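Local coordinates for protein fluoroacetyl-CoA thioesterase (Streptomyces cattleya, PDB 3KUV) that hydrolyses fluoroacetyl-CoA to fluoroacetate and CoA before it can react with citrate synthase, giving its producer resistance to fluoroacetate, and works as a homodimer, at residues Thr70-Thr75 with Gly116-Ala121; Glu96-Ser101 with Ala121-Glu126. The protein carries 1 engineered substitution. All coordinates share one frame; numbering follows the deposited sequence.

Contact 1 (Thr70-Thr75 with Gly116-Ala121); sequences TAICVT and GTHERA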
loop_
_atom_site.group_PDB
_atom_site.type_symbol
_atom_site.label_atom_id
_atom_site.label_comp_id
_atom_site.label_asym_id
_atom_site.label_seq_id
_atom_site.Cartn_x
_atom_site.Cartn_y
_atom_site.Cartn_z
ATOM N N THR B 70 -5.615 -3.001 9.337
ATOM C CA THR B 70 -4.812 -2.587 10.496
ATOM C C THR B 70 -3.348 -2.987 10.385
ATOM O O THR B 70 -2.508 -2.445 11.110
ATOM C CB THR B 70 -5.337 -3.119 11.812
ATOM O OG1 THR B 70 -5.414 -4.553 11.709
ATOM C CG2 THR B 70 -6.809 -2.608 12.035
ATOM N N ALA B 71 -2.997 -3.857 9.414
ATOM C CA ALA B 71 -1.575 -4.194 9.227
ATOM C C ALA B 71 -1.463 -4.910 7.931
ATOM O O ALA B 71 -2.368 -5.616 7.503
ATOM C CB ALA B 71 -1.011 -5.073 10.334
ATOM N N ILE B 72 -0.298 -4.776 7.303
ATOM C CA ILE B 72 0.074 -5.519 6.090
ATOM C C ILE B 72 1.560 -5.841 6.121
ATOM O O ILE B 72 2.377 -5.058 6.610
ATOM C CB ILE B 72 -0.307 -4.837 4.805
ATOM C CG1 ILE B 72 -0.372 -5.945 3.649
ATOM C CG2 ILE B 72 0.593 -3.641 4.537
ATOM C CD1 ILE B 72 -1.418 -5.839 2.678
ATOM N N CYS B 73 1.915 -7.043 5.677
ATOM C CA CYS B 73 3.364 -7.417 5.767
ATOM C C CYS B 73 3.621 -8.294 4.542
ATOM O O CYS B 73 3.289 -9.525 4.576
ATOM C CB CYS B 73 3.638 -8.129 7.092
ATOM S SG CYS B 73 5.417 -8.331 7.426
ATOM N N VAL B 74 4.064 -7.685 3.443
ATOM C CA VAL B 74 4.159 -8.423 2.151
ATOM C C VAL B 74 5.472 -8.159 1.438
ATOM O O VAL B 74 6.032 -7.031 1.554
ATOM C CB VAL B 74 2.970 -8.142 1.155
ATOM C CG1 VAL B 74 1.657 -8.694 1.727
ATOM C CG2 VAL B 74 2.834 -6.616 0.846
ATOM N N THR B 75 5.887 -9.116 0.631
ATOM C CA THR B 75 6.907 -8.836 -0.330
ATOM C C THR B 75 6.349 -8.369 -1.683
ATOM O O THR B 75 5.151 -8.478 -1.922
ATOM C CB THR B 75 7.647 -10.154 -0.666
ATOM O OG1 THR B 75 6.670 -11.111 -1.157
ATOM C CG2 THR B 75 8.296 -10.669 0.625
ATOM N N GLY B 116 2.267 -12.523 1.747
ATOM C CA GLY B 116 2.479 -12.201 3.113
ATOM C C GLY B 116 1.160 -12.231 3.845
ATOM O O GLY B 116 0.365 -13.148 3.633
ATOM N N THR B 117 1.022 -11.334 4.804
ATOM C CA THR B 117 -0.096 -11.337 5.731
ATOM C C THR B 117 -0.809 -9.989 5.751
ATOM O O THR B 117 -0.231 -8.956 5.422
ATOM C CB THR B 117 0.336 -11.700 7.172
ATOM O OG1 THR B 117 1.440 -10.830 7.566
ATOM C CG2 THR B 117 0.811 -13.187 7.296
ATOM N N HIS B 118 -2.070 -9.989 6.184
ATOM C CA HIS B 118 -2.894 -8.754 6.265
ATOM C C HIS B 118 -3.880 -8.965 7.405
ATOM O O HIS B 118 -4.489 -10.079 7.537
ATOM C CB HIS B 118 -3.698 -8.591 4.974
ATOM C CG HIS B 118 -4.562 -7.348 4.989
ATOM N ND1 HIS B 118 -5.891 -7.276 4.584
ATOM C CD2 HIS B 118 -4.228 -6.105 5.414
ATOM C CE1 HIS B 118 -6.321 -6.022 4.711
ATOM N NE2 HIS B 118 -5.341 -5.314 5.207
ATOM N N GLU B 119 -4.102 -7.942 8.200
ATOM C CA GLU B 119 -5.145 -8.006 9.283
ATOM C C GLU B 119 -6.093 -6.855 9.100
ATOM O O GLU B 119 -5.698 -5.770 8.619
ATOM C CB GLU B 119 -4.479 -7.863 10.639
ATOM C CG GLU B 119 -3.626 -9.143 11.022
ATOM C CD GLU B 119 -2.309 -9.227 10.308
ATOM O OE1 GLU B 119 -1.674 -8.175 10.195
ATOM O OE2 GLU B 119 -1.833 -10.303 9.917
ATOM N N ARG B 120 -7.348 -7.114 9.493
ATOM C CA ARG B 120 -8.428 -6.143 9.414
ATOM C C ARG B 120 -9.225 -6.093 10.704
ATOM O O ARG B 120 -9.207 -7.022 11.475
ATOM C CB ARG B 120 -9.407 -6.536 8.307
ATOM C CG ARG B 120 -8.666 -6.600 6.910
ATOM C CD ARG B 120 -9.633 -6.663 5.729
ATOM N NE ARG B 120 -10.422 -5.448 5.561
ATOM C CZ ARG B 120 -9.956 -4.279 5.128
ATOM N NH1 ARG B 120 -8.676 -4.238 4.661
ATOM N NH2 ARG B 120 -10.677 -3.155 5.112
ATOM N N ALA B 121 -9.933 -4.992 10.928
ATOM C CA ALA B 121 -10.810 -4.825 12.057
ATOM C C ALA B 121 -12.219 -4.406 11.575
ATOM O O ALA B 121 -12.330 -3.441 10.793
ATOM C CB ALA B 121 -10.295 -3.749 13.021
HETATM O O HOH W 1 -7.076 -5.968 13.274
#
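Backbone hydrogen bonds tie the antiparallel strands 70-75 and 116-121 together. Cys73 and Thr117 form a reciprocal pair: Cys73 N meets Thr117 O at 2.9 Å in the carbonyl plane, whereas Thr117 N reaches Cys73 O from above its plane. Two residues along, past the Ile72-His118 pair, a classic beta bulge sets Thr70 and Ala71 both against Glu119, whose N still bonds to Ala71 O. Glu119 O takes a good bond from Thr70 N (2.9 Å, 161° at the hydrogen) and a weak one from Ala71 N at 3.4 Å. A water lies 2.7 Å from Thr70 OG1 and donates weakly to Arg120 O, linking the strands.

Glu119 folds back at chi2 (77°), bringing OE1 to 3.2 Å from Ala71 CB. On the other face Ile72 crosses His118 obliquely, its CD1 3.9 Å from ring atom CD2. Gly116 lets the strands close in, its CA 3.2 Å from Cys73 O; a CB there would clash with that oxygen.

Arg120, a substrate-binding residue, turns to helix 42-57 and salt-bridges the active-site Glu50. Strand 70-75 pairs with its counterpart in the second subunit, with a Cys73-Cys73 disulfide, continuing the sheet across the dimer as in hot-dog thioesterases.

Contact 2 (Glu96-Ser101 with Ala121-Glu126); sequences EGRRLS and AVIHLE. With ACT (acetate ion), chain F.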
loop_
_atom_site.group_PDB
_atom_site.type_symbol
_atom_site.label_atom_id
_atom_site.label_comp_id
_atom_site.label_asym_id
_atom_site.label_seq_id
_atom_site.Cartn_x
_atom_site.Cartn_y
_atom_site.Cartn_z
ATOM N N GLU B 96 -10.990 -13.353 15.516
ATOM C CA GLU B 96 -10.961 -13.171 17.016
ATOM C C GLU B 96 -11.747 -11.880 17.282
ATOM O O GLU B 96 -11.151 -10.785 17.196
ATOM C CB GLU B 96 -9.512 -12.940 17.458
ATOM C CG GLU B 96 -8.501 -14.119 17.581
ATOM C CD GLU B 96 -7.008 -13.857 17.086
ATOM O OE1 GLU B 96 -6.568 -12.728 16.641
ATOM O OE2 GLU B 96 -6.238 -14.874 17.101
ATOM N N GLY B 97 -13.047 -11.970 17.639
ATOM C CA GLY B 97 -13.831 -10.733 17.859
ATOM C C GLY B 97 -13.901 -9.955 16.544
ATOM O O GLY B 97 -14.287 -10.474 15.507
ATOM N N ARG B 98 -13.475 -8.705 16.615
ATOM C CA ARG B 98 -13.564 -7.815 15.455
ATOM C C ARG B 98 -12.384 -8.036 14.538
ATOM O O ARG B 98 -12.354 -7.403 13.493
ATOM C CB ARG B 98 -13.563 -6.362 15.914
ATOM C CG ARG B 98 -12.176 -5.865 16.335
ATOM C CD ARG B 98 -12.035 -4.452 16.937
ATOM N NE ARG B 98 -12.859 -3.492 16.242
ATOM C CZ ARG B 98 -12.698 -2.176 16.326
ATOM N NH1 ARG B 98 -11.683 -1.676 17.055
ATOM N NH2 ARG B 98 -13.573 -1.381 15.691
ATOM N N ARG B 99 -11.405 -8.833 14.957
ATOM C CA ARG B 99 -10.116 -8.942 14.200
ATOM C C ARG B 99 -10.117 -10.145 13.286
ATOM O O ARG B 99 -10.376 -11.300 13.700
ATOM C CB ARG B 99 -8.932 -9.056 15.149
ATOM C CG ARG B 99 -7.557 -9.139 14.390
ATOM C CD ARG B 99 -6.448 -9.210 15.467
ATOM N NE ARG B 99 -5.274 -9.934 15.065
ATOM C CZ ARG B 99 -4.181 -9.366 14.592
ATOM N NH1 ARG B 99 -4.117 -8.043 14.453
ATOM N NH2 ARG B 99 -3.146 -10.127 14.271
ATOM N N LEU B 100 -9.803 -9.954 11.995
ATOM C CA LEU B 100 -9.724 -11.013 10.961
ATOM C C LEU B 100 -8.293 -10.959 10.386
ATOM O O LEU B 100 -7.799 -9.868 10.080
ATOM C CB LEU B 100 -10.762 -10.908 9.824
ATOM C CG LEU B 100 -12.216 -11.169 10.206
ATOM C CD1 LEU B 100 -12.819 -9.933 10.837
ATOM C CD2 LEU B 100 -13.046 -11.615 9.001
ATOM N N SER B 101 -7.637 -12.097 10.250
ATOM C CA SER B 101 -6.236 -12.198 9.839
ATOM C C SER B 101 -6.212 -13.078 8.653
ATOM O O SER B 101 -6.911 -14.159 8.576
ATOM C CB SER B 101 -5.402 -12.851 10.942
ATOM O OG SER B 101 -5.375 -12.064 12.173
ATOM N N ALA B 121 -9.933 -4.992 10.928
ATOM C CA ALA B 121 -10.810 -4.825 12.057
ATOM C C ALA B 121 -12.219 -4.406 11.575
ATOM O O ALA B 121 -12.330 -3.441 10.793
ATOM C CB ALA B 121 -10.295 -3.749 13.021
ATOM N N VAL B 122 -13.239 -5.112 12.046
ATOM C CA VAL B 122 -14.642 -4.723 11.777
ATOM C C VAL B 122 -14.999 -3.431 12.538
ATOM O O VAL B 122 -14.566 -3.208 13.646
ATOM C CB VAL B 122 -15.561 -5.840 12.256
ATOM C CG1 VAL B 122 -17.042 -5.408 11.923
ATOM C CG2 VAL B 122 -15.262 -7.149 11.463
ATOM N N ILE B 123 -15.688 -2.564 11.815
ATOM C CA ILE B 123 -16.068 -1.216 12.352
ATOM C C ILE B 123 -17.553 -1.003 12.111
ATOM O O ILE B 123 -18.133 -1.539 11.155
ATOM C CB ILE B 123 -15.249 -0.039 11.808
ATOM C CG1 ILE B 123 -15.328 0.040 10.282
ATOM C CG2 ILE B 123 -13.780 -0.057 12.343
ATOM C CD1 ILE B 123 -14.871 1.401 9.767
ATOM N N HIS B 124 -18.160 -0.191 13.003
ATOM C CA HIS B 124 -19.525 0.298 12.736
ATOM C C HIS B 124 -19.335 1.565 11.888
ATOM O O HIS B 124 -18.708 2.538 12.381
ATOM C CB HIS B 124 -20.180 0.633 14.064
ATOM C CG HIS B 124 -21.608 1.083 13.891
ATOM N ND1 HIS B 124 -21.960 2.404 13.715
ATOM C CD2 HIS B 124 -22.752 0.361 13.730
ATOM C CE1 HIS B 124 -23.278 2.487 13.571
ATOM N NE2 HIS B 124 -23.779 1.262 13.560
ATOM N N LEU B 125 -19.715 1.548 10.598
ATOM C CA LEU B 125 -19.398 2.667 9.688
ATOM C C LEU B 125 -19.835 4.063 10.197
ATOM O O LEU B 125 -19.027 5.015 10.153
ATOM C CB LEU B 125 -19.971 2.443 8.223
ATOM C CG LEU B 125 -19.217 1.264 7.586
ATOM C CD1 LEU B 125 -19.990 0.858 6.313
ATOM C CD2 LEU B 125 -17.772 1.575 7.252
ATOM N N GLU B 126 -21.098 4.165 10.632
ATOM C CA GLU B 126 -21.570 5.495 11.072
ATOM C C GLU B 126 -20.860 6.014 12.289
ATOM O O GLU B 126 -20.490 7.199 12.346
ATOM C CB GLU B 126 -23.096 5.434 11.357
ATOM C CG GLU B 126 -24.020 5.451 10.122
ATOM C CD GLU B 126 -25.546 5.229 10.467
ATOM O OE1 GLU B 126 -26.337 4.987 9.479
ATOM O OE2 GLU B 126 -25.936 5.304 11.700
HETATM C C ACT F . -0.358 -7.449 13.350
HETATM O O ACT F . 0.372 -6.373 13.599
HETATM O OXT ACT F . -1.569 -7.280 12.929
HETATM C CH3 ACT F . 0.081 -8.870 13.598
#
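Val122 O is gripped by two nitrogens of one side chain: Arg98 NE at 3.1 Å and Arg98 NH2 at 2.9 Å close side-on upon this oxygen. Both bonds are bent, near 137° at the hydrogen, and the oxygen is tilted out of the guanidinium plane. A bend at chi3 (-41°) brings the head of Arg98 round to Val122. Ala121 CB lies over one guanidinium face toward its rim, while Ile123 CG2 approaches Arg98 NH2 to 3.6 Å.

The backbone answers in the other direction: Val122 N donates to Arg98 O at 2.9 Å, in the carbonyl plane and almost straight (168°). The side chains of Leu100 and Val122 cross obliquely, CD1 of Leu100 3.8 Å from CG2 of Val122, the apolar part of the contact.

Arg98 belongs to a type II' turn, Glu96 to Arg99, whose second residue is Gly97 with positive phi. Arg99 has a long, weak salt bridge to Glu96 and donates from NH1 to acetate OXT at 3.1 Å.

The turn joins strands 85-96 and 99-107; beyond Val122, strand 112-124 gives way to helix 125-135, capped by His124 ND1 on Lys127 N, with Phe36 of the second subunit packing on Ile123 and Leu125.

In the fold
The centres of contacts 1 and 2 are about 14 Å apart, and the two share strand 112-124 and Ala121. That strand lies between its two partners, 65-75 in contact 1 and 99-107 in contact 2, and a probable hydrogen bond of 2.9 Å from Arg120 N to Leu100 O connects them. Glu119 CG packs 3.4 Å from Arg99 NH2, and one acetate, probably from the crystallisation liquor, lies beside both side chains. Arg120 leaves from the other face, its side chain about 3 Å from that of Glu50 and about 4 Å from Gly69. Both contacts touch the second subunit; contact 1 adjoins the active site, whereas contact 2 lies farther from the chain centre, at the C-terminal helix.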